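Local coordinates for VAO-type flavoprotein oxidase VAO615 (Myceliophthora thermophila, PDB 6F72), which probably acts as a flavoprotein oxidase, holding one FAD bicovalently and reacting rapidly with oxygen once reduced, although its substrate is unknown, at residues 414-419 and 513-518; 446-451 and 474-479. One frame throughout, in Å; residues are numbered along the deposited sequence.

Interaction 1: 414-419 and 513-518; sequences NSRIIP and GSVYLN. With FAD (flavin-adenine dinucleotide), chain E.
Ile417 and Ser514 meet in a single antiparallel hydrogen-bonded pair. Ile417 N donates to Ser514 O at 2.8 Å, and Ser514 N returns a longer bond to Ile417 O. Ile417 CD1 reaches past Ser514 OG to Tyr516 CB, 3.9 Å away. Before the bridge, Arg416 bends at chi2 (72°), bringing CD to 3.4 Å from Ser514 O. Its guanidinium lies flat on the Gly513-Ser514 peptide: Ser514 N stands over the centre of one face and Gly513 C nearer the rim, while Val515 CG2 touches the edge, 3.6 Å from Arg416 NH1. NH1 also makes a salt bridge to Asp507, and NE bonds to Thr510 OG1. An alanine in place of Arg416 would probably leave Asp507 without its positive mate and open a gap over that peptide. After the bridge, Pro419 CD presses tightly on Gly513 CA at 3.5 Å. Ser415 OG takes a weak bond from Tyr516 N (3.1 Å) and has its stronger partner in Glu519 O. With CG anti to the backbone N (chi1 179°), the Tyr516 ring leads off toward the flavin, where OH donates to FAD O2 at 2.6 Å. Asn518 ND2 donates nearly straight to the same OH (2.9 Å, 167°), Asn518 CB lies over the rim of one ring face, and OD1 accepts from FAD O4'. Trp469 makes an edge-to-face contact with the tyrosine. Tyr516 and Asn518 thus belong to the FAD pocket, carried on a berberine-like segment that runs along the edge strand 412-419 beside the flavin.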
ATOM      1  N   ASN A 414       3.998 -10.367  -1.127  1.00 22.76           N
ATOM      2  CA  ASN A 414       5.326 -10.241  -0.509  1.00 22.77           C
ATOM      3  C   ASN A 414       6.144  -9.276  -1.338  1.00 22.54           C
ATOM      4  O   ASN A 414       5.707  -8.880  -2.421  1.00 22.50           O
ATOM      5  CB  ASN A 414       5.980 -11.617  -0.430  1.00 23.55           C
ATOM      6  CG  ASN A 414       5.048 -12.651   0.168  1.00 23.96           C
ATOM      7  OD1 ASN A 414       4.869 -12.724   1.385  1.00 23.99           O
ATOM      8  ND2 ASN A 414       4.421 -13.444  -0.696  1.00 24.49           N
ATOM      9  N   SER A 415       7.319  -8.882  -0.836  1.00 22.28           N
ATOM     10  CA  SER A 415       8.156  -7.938  -1.553  1.00 22.18           C
ATOM     11  C   SER A 415       9.627  -8.033  -1.207  1.00 22.41           C
ATOM     12  O   SER A 415      10.034  -8.429  -0.100  1.00 22.44           O
ATOM     13  CB  SER A 415       7.696  -6.483  -1.312  1.00 21.79           C
ATOM     14  OG  SER A 415       7.789  -6.163   0.066  1.00 21.47           O
ATOM     15  N   ARG A 416      10.427  -7.626  -2.171  1.00 22.57           N
ATOM     16  CA  ARG A 416      11.807  -7.342  -1.890  1.00 22.80           C
ATOM     17  C   ARG A 416      12.171  -6.056  -2.604  1.00 22.78           C
ATOM     18  O   ARG A 416      11.812  -5.870  -3.776  1.00 22.95           O
ATOM     19  CB  ARG A 416      12.684  -8.530  -2.318  1.00 23.31           C
ATOM     20  CG  ARG A 416      14.058  -8.550  -1.669  1.00 23.66           C
ATOM     21  CD  ARG A 416      14.022  -8.908  -0.188  1.00 23.53           C
ATOM     22  NE  ARG A 416      15.383  -8.952   0.309  1.00 23.87           N
ATOM     23  CZ  ARG A 416      15.761  -8.872   1.581  1.00 23.90           C
ATOM     24  NH1 ARG A 416      14.871  -8.722   2.556  1.00 23.48           N
ATOM     25  NH2 ARG A 416      17.068  -8.931   1.867  1.00 24.33           N
ATOM     26  N   ILE A 417      12.802  -5.141  -1.865  1.00 22.59           N
ATOM     27  CA  ILE A 417      13.519  -4.028  -2.459  1.00 22.72           C
ATOM     28  C   ILE A 417      14.902  -4.595  -2.764  1.00 23.22           C
ATOM     29  O   ILE A 417      15.605  -5.053  -1.861  1.00 23.15           O
ATOM     30  CB  ILE A 417      13.617  -2.812  -1.518  1.00 22.45           C
ATOM     31  CG1 ILE A 417      12.224  -2.215  -1.291  1.00 22.06           C
ATOM     32  CG2 ILE A 417      14.523  -1.742  -2.110  1.00 22.62           C
ATOM     33  CD1 ILE A 417      11.985  -1.721   0.114  1.00 21.83           C
ATOM     34  N   ILE A 418      15.240  -4.591  -4.049  1.00 23.71           N
ATOM     35  CA  ILE A 418      16.459  -5.224  -4.566  1.00 24.49           C
ATOM     36  C   ILE A 418      17.518  -4.150  -4.903  1.00 24.92           C
ATOM     37  O   ILE A 418      17.302  -3.344  -5.813  1.00 24.83           O
ATOM     38  CB  ILE A 418      16.148  -6.132  -5.789  1.00 24.75           C
ATOM     39  CG1 ILE A 418      15.073  -7.186  -5.424  1.00 24.52           C
ATOM     40  CG2 ILE A 418      17.417  -6.800  -6.314  1.00 25.34           C
ATOM     41  CD1 ILE A 418      14.557  -8.034  -6.576  1.00 24.80           C
ATOM     42  N   PRO A 419      18.652  -4.133  -4.162  1.00 25.51           N
ATOM     43  CA  PRO A 419      19.772  -3.193  -4.423  1.00 26.19           C
ATOM     44  C   PRO A 419      20.281  -3.231  -5.863  1.00 27.08           C
ATOM     45  O   PRO A 419      20.372  -4.306  -6.457  1.00 27.56           O
ATOM     46  CB  PRO A 419      20.885  -3.675  -3.482  1.00 26.35           C
ATOM     47  CG  PRO A 419      20.206  -4.457  -2.420  1.00 25.98           C
ATOM     48  CD  PRO A 419      18.855  -4.906  -2.922  1.00 25.56           C
ATOM     49  N   GLY A 513      19.156  -6.065   0.613  1.00 23.09           N
ATOM     50  CA  GLY A 513      17.810  -5.586   0.321  1.00 22.55           C
ATOM     51  C   GLY A 513      16.933  -5.567   1.554  1.00 22.14           C
ATOM     52  O   GLY A 513      17.408  -5.755   2.679  1.00 22.24           O
ATOM     53  N   SER A 514      15.642  -5.335   1.353  1.00 21.76           N
ATOM     54  CA  SER A 514      14.715  -5.285   2.478  1.00 21.47           C
ATOM     55  C   SER A 514      13.318  -5.656   2.002  1.00 21.27           C
ATOM     56  O   SER A 514      13.096  -5.836   0.797  1.00 21.31           O
ATOM     57  CB  SER A 514      14.719  -3.886   3.118  1.00 21.24           C
ATOM     58  OG  SER A 514      14.092  -2.959   2.256  1.00 20.98           O
ATOM     59  N   VAL A 515      12.392  -5.767   2.954  1.00 21.12           N
ATOM     60  CA  VAL A 515      10.987  -6.042   2.647  1.00 20.93           C
ATOM     61  C   VAL A 515      10.215  -4.749   2.878  1.00 20.58           C
ATOM     62  O   VAL A 515      10.298  -4.117   3.943  1.00 20.56           O
ATOM     63  CB  VAL A 515      10.431  -7.277   3.416  1.00 21.10           C
ATOM     64  CG1 VAL A 515       9.024  -7.662   2.953  1.00 20.89           C
ATOM     65  CG2 VAL A 515      11.331  -8.486   3.199  1.00 21.49           C
ATOM     66  N   TYR A 516       9.533  -4.319   1.825  1.00 20.43           N
ATOM     67  CA  TYR A 516       8.718  -3.124   1.850  1.00 20.07           C
ATOM     68  C   TYR A 516       7.580  -3.365   2.848  1.00 19.94           C
ATOM     69  O   TYR A 516       6.844  -4.360   2.728  1.00 19.90           O
ATOM     70  CB  TYR A 516       8.225  -2.835   0.434  1.00 20.04           C
ATOM     71  CG  TYR A 516       7.326  -1.625   0.255  1.00 19.88           C
ATOM     72  CD1 TYR A 516       7.430  -0.484   1.080  1.00 19.79           C
ATOM     73  CD2 TYR A 516       6.385  -1.601  -0.778  1.00 19.90           C
ATOM     74  CE1 TYR A 516       6.594   0.621   0.884  1.00 19.67           C
ATOM     75  CE2 TYR A 516       5.554  -0.507  -0.981  1.00 19.80           C
ATOM     76  CZ  TYR A 516       5.665   0.610  -0.162  1.00 19.71           C
ATOM     77  OH  TYR A 516       4.812   1.689  -0.378  1.00 19.64           O
ATOM     78  N   LEU A 517       7.464  -2.491   3.857  1.00 19.80           N
ATOM     79  CA  LEU A 517       6.507  -2.725   4.966  1.00 19.73           C
ATOM     80  C   LEU A 517       5.042  -2.738   4.507  1.00 19.70           C
ATOM     81  O   LEU A 517       4.164  -3.296   5.195  1.00 19.62           O
ATOM     82  CB  LEU A 517       6.722  -1.720   6.112  1.00 19.65           C
ATOM     83  CG  LEU A 517       6.342  -0.242   5.936  1.00 19.53           C
ATOM     84  CD1 LEU A 517       4.836  -0.018   6.142  1.00 19.30           C
ATOM     85  CD2 LEU A 517       7.156   0.680   6.849  1.00 19.57           C
ATOM     86  N   ASN A 518       4.792  -2.087   3.368  1.00 19.78           N
ATOM     87  CA  ASN A 518       3.446  -1.993   2.798  1.00 19.86           C
ATOM     88  C   ASN A 518       3.025  -3.256   2.060  1.00 20.04           C
ATOM     89  O   ASN A 518       1.837  -3.529   1.948  1.00 20.00           O
ATOM     90  CB  ASN A 518       3.311  -0.780   1.869  1.00 19.91           C
ATOM     91  CG  ASN A 518       2.832   0.487   2.601  1.00 19.93           C
ATOM     92  OD1 ASN A 518       2.047   0.422   3.552  1.00 19.95           O
ATOM     93  ND2 ASN A 518       3.301   1.640   2.144  1.00 19.97           N
TER
HETATM   94  PA  FAD E 601      -5.500   1.217   4.666  1.00 27.71           P
HETATM   95  O1A FAD E 601      -5.566  -0.282   4.808  1.00 29.18           O
HETATM   96  O2A FAD E 601      -6.778   1.967   4.919  1.00 28.96           O
HETATM   97  O5B FAD E 601      -4.341   1.761   5.636  1.00 27.29           O
HETATM   98  C5B FAD E 601      -3.077   1.106   5.748  1.00 25.55           C
HETATM   99  C4B FAD E 601      -2.418   1.391   7.092  1.00 24.27           C
HETATM  100  O4B FAD E 601      -2.279   2.803   7.269  1.00 24.31           O
HETATM  101  C3B FAD E 601      -3.195   0.892   8.295  1.00 23.62           C
HETATM  102  O3B FAD E 601      -2.229   0.467   9.265  1.00 22.80           O
HETATM  103  C2B FAD E 601      -3.931   2.114   8.816  1.00 23.16           C
HETATM  104  O2B FAD E 601      -4.142   2.048  10.229  1.00 22.94           O
HETATM  105  C1B FAD E 601      -2.984   3.242   8.442  1.00 23.87           C
HETATM  106  N9A FAD E 601      -3.649   4.524   8.109  1.00 23.54           N
HETATM  107  C8A FAD E 601      -4.271   4.810   6.945  1.00 23.37           C
HETATM  108  N7A FAD E 601      -4.734   6.085   6.949  1.00 23.09           N
HETATM  109  C5A FAD E 601      -4.396   6.630   8.129  1.00 23.16           C
HETATM  110  C6A FAD E 601      -4.580   7.946   8.780  1.00 22.71           C
HETATM  111  N6A FAD E 601      -5.246   8.926   8.130  1.00 22.98           N
HETATM  112  N1A FAD E 601      -4.082   8.118  10.026  1.00 22.39           N
HETATM  113  C2A FAD E 601      -3.422   7.139  10.682  1.00 23.03           C
HETATM  114  N3A FAD E 601      -3.212   5.913  10.142  1.00 23.47           N
HETATM  115  C4A FAD E 601      -3.668   5.605   8.893  1.00 23.16           C
HETATM  116  N1  FAD E 601       2.029   0.522  -2.702  1.00 30.38           N
HETATM  117  C2  FAD E 601       3.024   1.096  -3.425  1.00 30.63           C
HETATM  118  O2  FAD E 601       4.014   1.575  -2.823  1.00 30.15           O
HETATM  119  N3  FAD E 601       2.976   1.164  -4.774  1.00 31.27           N
HETATM  120  C4  FAD E 601       1.966   0.668  -5.507  1.00 30.35           C
HETATM  121  O4  FAD E 601       1.967   0.751  -6.756  1.00 30.68           O
HETATM  122  C4X FAD E 601       0.838   0.036  -4.787  1.00 29.87           C
HETATM  123  N5  FAD E 601      -0.224  -0.475  -5.444  1.00 29.64           N
HETATM  124  C5X FAD E 601      -1.260  -1.063  -4.778  1.00 28.29           C
HETATM  125  C6  FAD E 601      -2.364  -1.587  -5.485  1.00 25.79           C
HETATM  126  C7  FAD E 601      -3.423  -2.185  -4.768  1.00 25.45           C
HETATM  127  C7M FAD E 601      -4.596  -2.751  -5.548  1.00 26.35           C
HETATM  128  C8  FAD E 601      -3.383  -2.251  -3.261  1.00 24.56           C
HETATM  129  C8M FAD E 601      -4.515  -2.785  -2.394  1.00 20.20           C
HETATM  130  C9  FAD E 601      -2.287  -1.726  -2.586  1.00 26.36           C
HETATM  131  C9A FAD E 601      -1.224  -1.137  -3.278  1.00 27.54           C
HETATM  132  N10 FAD E 601      -0.126  -0.589  -2.574  1.00 28.38           N
HETATM  133  C10 FAD E 601       0.934  -0.010  -3.304  1.00 29.56           C
HETATM  134  C1' FAD E 601      -0.060  -0.704  -1.119  1.00 27.94           C
HETATM  135  C2' FAD E 601      -0.325   0.513  -0.283  1.00 27.79           C
HETATM  136  O2' FAD E 601       0.815   1.363  -0.383  1.00 29.04           O
HETATM  137  C3' FAD E 601      -0.488  -0.007   1.140  1.00 26.83           C
HETATM  138  O3' FAD E 601      -1.412  -1.116   1.183  1.00 27.33           O
HETATM  139  C4' FAD E 601      -0.950   1.094   2.082  1.00 25.74           C
HETATM  140  O4' FAD E 601      -0.860   0.633   3.431  1.00 24.49           O
HETATM  141  C5' FAD E 601      -2.358   1.582   1.735  1.00 26.27           C
HETATM  142  O5' FAD E 601      -2.820   2.536   2.679  1.00 27.08           O
HETATM  143  P   FAD E 601      -4.374   2.943   2.695  1.00 26.78           P
HETATM  144  O1P FAD E 601      -4.804   3.254   1.289  1.00 24.13           O
HETATM  145  O2P FAD E 601      -4.513   3.951   3.812  1.00 27.14           O
HETATM  146  O3P FAD E 601      -5.063   1.558   3.159  1.00 27.06           O

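Interaction 2: 446-451 and 474-479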
ATOM      1  N   SER A 446       2.772 -16.534  -9.655  1.00 29.31           N
ATOM      2  CA  SER A 446       3.311 -16.200 -10.978  1.00 29.71           C
ATOM      3  C   SER A 446       2.158 -15.861 -11.942  1.00 29.82           C
ATOM      4  O   SER A 446       1.124 -16.502 -11.854  1.00 30.09           O
ATOM      5  CB  SER A 446       4.148 -17.368 -11.505  1.00 30.45           C
ATOM      6  OG  SER A 446       4.576 -17.168 -12.846  1.00 31.04           O
ATOM      7  N   PRO A 447       2.276 -14.844 -12.813  1.00 29.86           N
ATOM      8  CA  PRO A 447       3.387 -13.869 -12.829  1.00 29.63           C
ATOM      9  C   PRO A 447       3.348 -12.940 -11.621  1.00 28.96           C
ATOM     10  O   PRO A 447       2.439 -13.039 -10.787  1.00 28.35           O
ATOM     11  CB  PRO A 447       3.141 -13.068 -14.117  1.00 29.88           C
ATOM     12  CG  PRO A 447       1.689 -13.258 -14.430  1.00 29.95           C
ATOM     13  CD  PRO A 447       1.326 -14.620 -13.920  1.00 30.02           C
ATOM     14  N   PHE A 448       4.355 -12.074 -11.512  1.00 29.00           N
ATOM     15  CA  PHE A 448       4.373 -11.047 -10.473  1.00 28.55           C
ATOM     16  C   PHE A 448       4.938  -9.744 -11.012  1.00 28.86           C
ATOM     17  O   PHE A 448       5.684  -9.734 -12.001  1.00 29.16           O
ATOM     18  CB  PHE A 448       5.136 -11.516  -9.225  1.00 28.20           C
ATOM     19  CG  PHE A 448       6.594 -11.821  -9.472  1.00 28.43           C
ATOM     20  CD1 PHE A 448       6.998 -13.102  -9.874  1.00 28.85           C
ATOM     21  CD2 PHE A 448       7.567 -10.841  -9.290  1.00 28.17           C
ATOM     22  CE1 PHE A 448       8.342 -13.388 -10.104  1.00 29.19           C
ATOM     23  CE2 PHE A 448       8.914 -11.119  -9.517  1.00 28.60           C
ATOM     24  CZ  PHE A 448       9.301 -12.401  -9.924  1.00 29.07           C
ATOM     25  N   TYR A 449       4.559  -8.650 -10.355  1.00 28.90           N
ATOM     26  CA  TYR A 449       4.955  -7.327 -10.788  1.00 29.30           C
ATOM     27  C   TYR A 449       6.234  -6.860 -10.124  1.00 28.72           C
ATOM     28  O   TYR A 449       6.493  -7.154  -8.949  1.00 28.17           O
ATOM     29  CB  TYR A 449       3.844  -6.317 -10.541  1.00 29.88           C
ATOM     30  CG  TYR A 449       2.626  -6.554 -11.399  1.00 31.17           C
ATOM     31  CD1 TYR A 449       2.617  -6.181 -12.759  1.00 31.99           C
ATOM     32  CD2 TYR A 449       1.466  -7.139 -10.853  1.00 31.38           C
ATOM     33  CE1 TYR A 449       1.490  -6.391 -13.553  1.00 32.69           C
ATOM     34  CE2 TYR A 449       0.334  -7.348 -11.637  1.00 32.19           C
ATOM     35  CZ  TYR A 449       0.353  -6.975 -12.984  1.00 32.86           C
ATOM     36  OH  TYR A 449      -0.763  -7.193 -13.768  1.00 33.67           O
ATOM     37  N   CYS A 450       7.029  -6.140 -10.910  1.00 28.77           N
ATOM     38  CA  CYS A 450       8.142  -5.377 -10.389  1.00 28.45           C
ATOM     39  C   CYS A 450       8.043  -3.931 -10.810  1.00 28.54           C
ATOM     40  O   CYS A 450       7.561  -3.610 -11.905  1.00 28.81           O
ATOM     41  CB  CYS A 450       9.460  -5.917 -10.897  1.00 28.54           C
ATOM     42  SG  CYS A 450       9.834  -7.568 -10.363  1.00 28.34           S
ATOM     43  N   ASP A 451       8.517  -3.063  -9.929  1.00 28.41           N
ATOM     44  CA  ASP A 451       8.774  -1.702 -10.314  1.00 28.80           C
ATOM     45  C   ASP A 451      10.256  -1.410 -10.223  1.00 28.81           C
ATOM     46  O   ASP A 451      10.966  -2.028  -9.429  1.00 28.49           O
ATOM     47  CB  ASP A 451       7.995  -0.736  -9.450  1.00 28.87           C
ATOM     48  CG  ASP A 451       7.076   0.119 -10.268  1.00 29.56           C
ATOM     49  OD1 ASP A 451       5.934  -0.357 -10.504  1.00 29.33           O
ATOM     50  OD2 ASP A 451       7.511   1.238 -10.681  1.00 30.09           O
ATOM     51  N   LEU A 474      15.043  -2.284  -7.768  1.00 24.70           N
ATOM     52  CA  LEU A 474      13.798  -3.009  -8.022  1.00 24.81           C
ATOM     53  C   LEU A 474      12.954  -3.168  -6.755  1.00 24.46           C
ATOM     54  O   LEU A 474      13.484  -3.354  -5.655  1.00 24.34           O
ATOM     55  CB  LEU A 474      14.085  -4.400  -8.615  1.00 25.15           C
ATOM     56  CG  LEU A 474      15.075  -4.612  -9.768  1.00 25.79           C
ATOM     57  CD1 LEU A 474      15.181  -6.099 -10.068  1.00 26.23           C
ATOM     58  CD2 LEU A 474      14.699  -3.845 -11.027  1.00 26.01           C
ATOM     59  N   LEU A 475      11.643  -3.073  -6.921  1.00 24.45           N
ATOM     60  CA  LEU A 475      10.710  -3.487  -5.888  1.00 24.46           C
ATOM     61  C   LEU A 475       9.825  -4.488  -6.575  1.00 24.68           C
ATOM     62  O   LEU A 475       8.982  -4.112  -7.399  1.00 24.68           O
ATOM     63  CB  LEU A 475       9.883  -2.324  -5.312  1.00 24.24           C
ATOM     64  CG  LEU A 475       8.802  -2.523  -4.208  1.00 24.06           C
ATOM     65  CD1 LEU A 475       7.537  -3.211  -4.704  1.00 24.27           C
ATOM     66  CD2 LEU A 475       9.303  -3.259  -2.977  1.00 24.00           C
ATOM     67  N   CYS A 476      10.060  -5.755  -6.262  1.00 25.01           N
ATOM     68  CA  CYS A 476       9.258  -6.848  -6.828  1.00 25.44           C
ATOM     69  C   CYS A 476       8.288  -7.389  -5.800  1.00 24.99           C
ATOM     70  O   CYS A 476       8.652  -7.607  -4.637  1.00 24.79           O
ATOM     71  CB  CYS A 476      10.149  -7.955  -7.375  1.00 26.31           C
ATOM     72  SG  CYS A 476      11.098  -7.379  -8.796  1.00 27.49           S
ATOM     73  N   ALA A 477       7.054  -7.602  -6.250  1.00 24.75           N
ATOM     74  CA  ALA A 477       5.999  -8.078  -5.381  1.00 24.38           C
ATOM     75  C   ALA A 477       5.384  -9.429  -5.837  1.00 24.53           C
ATOM     76  O   ALA A 477       4.292  -9.442  -6.447  1.00 24.76           O
ATOM     77  CB  ALA A 477       4.924  -7.008  -5.231  1.00 24.02           C
ATOM     78  N   PRO A 478       6.055 -10.564  -5.532  1.00 24.46           N
ATOM     79  CA  PRO A 478       5.363 -11.857  -5.710  1.00 24.57           C
ATOM     80  C   PRO A 478       4.095 -11.930  -4.863  1.00 24.01           C
ATOM     81  O   PRO A 478       4.161 -11.831  -3.632  1.00 23.77           O
ATOM     82  CB  PRO A 478       6.406 -12.874  -5.249  1.00 24.84           C
ATOM     83  CG  PRO A 478       7.689 -12.228  -5.617  1.00 25.02           C
ATOM     84  CD  PRO A 478       7.483 -10.780  -5.236  1.00 24.67           C
ATOM     85  N   ALA A 479       2.955 -12.069  -5.533  1.00 23.81           N
ATOM     86  CA  ALA A 479       1.665 -11.984  -4.863  1.00 23.30           C
ATOM     87  C   ALA A 479       0.808 -13.213  -5.153  1.00 23.41           C
ATOM     88  O   ALA A 479       0.562 -13.554  -6.315  1.00 23.69           O
ATOM     89  CB  ALA A 479       0.938 -10.700  -5.254  1.00 22.93           C
TER
HETATM   90  O   HOH W   1       2.085 -12.258  -8.180  1.00 37.63           O
HETATM   91  O   HOH W   2       2.720  -8.773  -8.308  1.00 35.82           O
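Cys450 and Cys476, a non-hydrogen-bonded pair on antiparallel strands, are joined by a disulfide. Their SG atoms are 2.0 Å apart with a chi3 of 112°, and the two CA atoms are 4.0 Å apart. Both SG atoms stand anti to their own carbonyl carbon. The pairing is tight next to the disulfide, where Asp451 and Leu475 exchange two bonds, each 2.8 Å from N to O. Ala477 N also donates to Tyr449 O. Beside the disulfide, Phe448 turns its CG between the backbone N and carbonyl carbon (chi1 62°), and its ring lies alongside Pro478. Pro478 CG makes a CH-pi contact over one face, 4.1 Å from the ring centroid, while Cys476 CB comes up to the edge at CE2. Toward Pro447, which follows a cis peptide bond, the strands part and water mediates. One water accepts a hydrogen bond from Tyr449 N and donates one to Ala477 O; another accepts from Ala479 N at 2.8 Å and lies close to Pro447 O. Tyr449 is exposed here, its side chain leading away from the partner strand. Asp451 and Leu475 start out on the face opposite the cysteines; Asp451 OD1 bonds to Thr341 OG1, and Leu475 packs on Tyr516. Helix 426-439 covers the disulfide with Phe436, which also meets Phe448 edge-to-face. Strand 339-344 flanks 448-451, and strand 412-419 flanks 474-477.

In the fold
The two interactions lie side by side, their centres about 10 Å apart, and share an antiparallel seven-stranded sheet. Interaction 2 pairs strands 448-452 and 472-480; the latter neighbours strand 412-419, an outermost strand of the sheet, which receives the loop 513-518 in interaction 1. Strand 412-419 comes first in the chain, then the disulfide-linked pair, and finally, after helix 488-508, the loop, so interaction 2 falls between the two segments of interaction 1. The interactions touch directly: Ile417 CG1 packs on Leu475 CD2, and Ile418 N probably bonds to Leu474 O. The flavin-binding loop thus sits on the edge of the same sheet whose inner strands the disulfide joins.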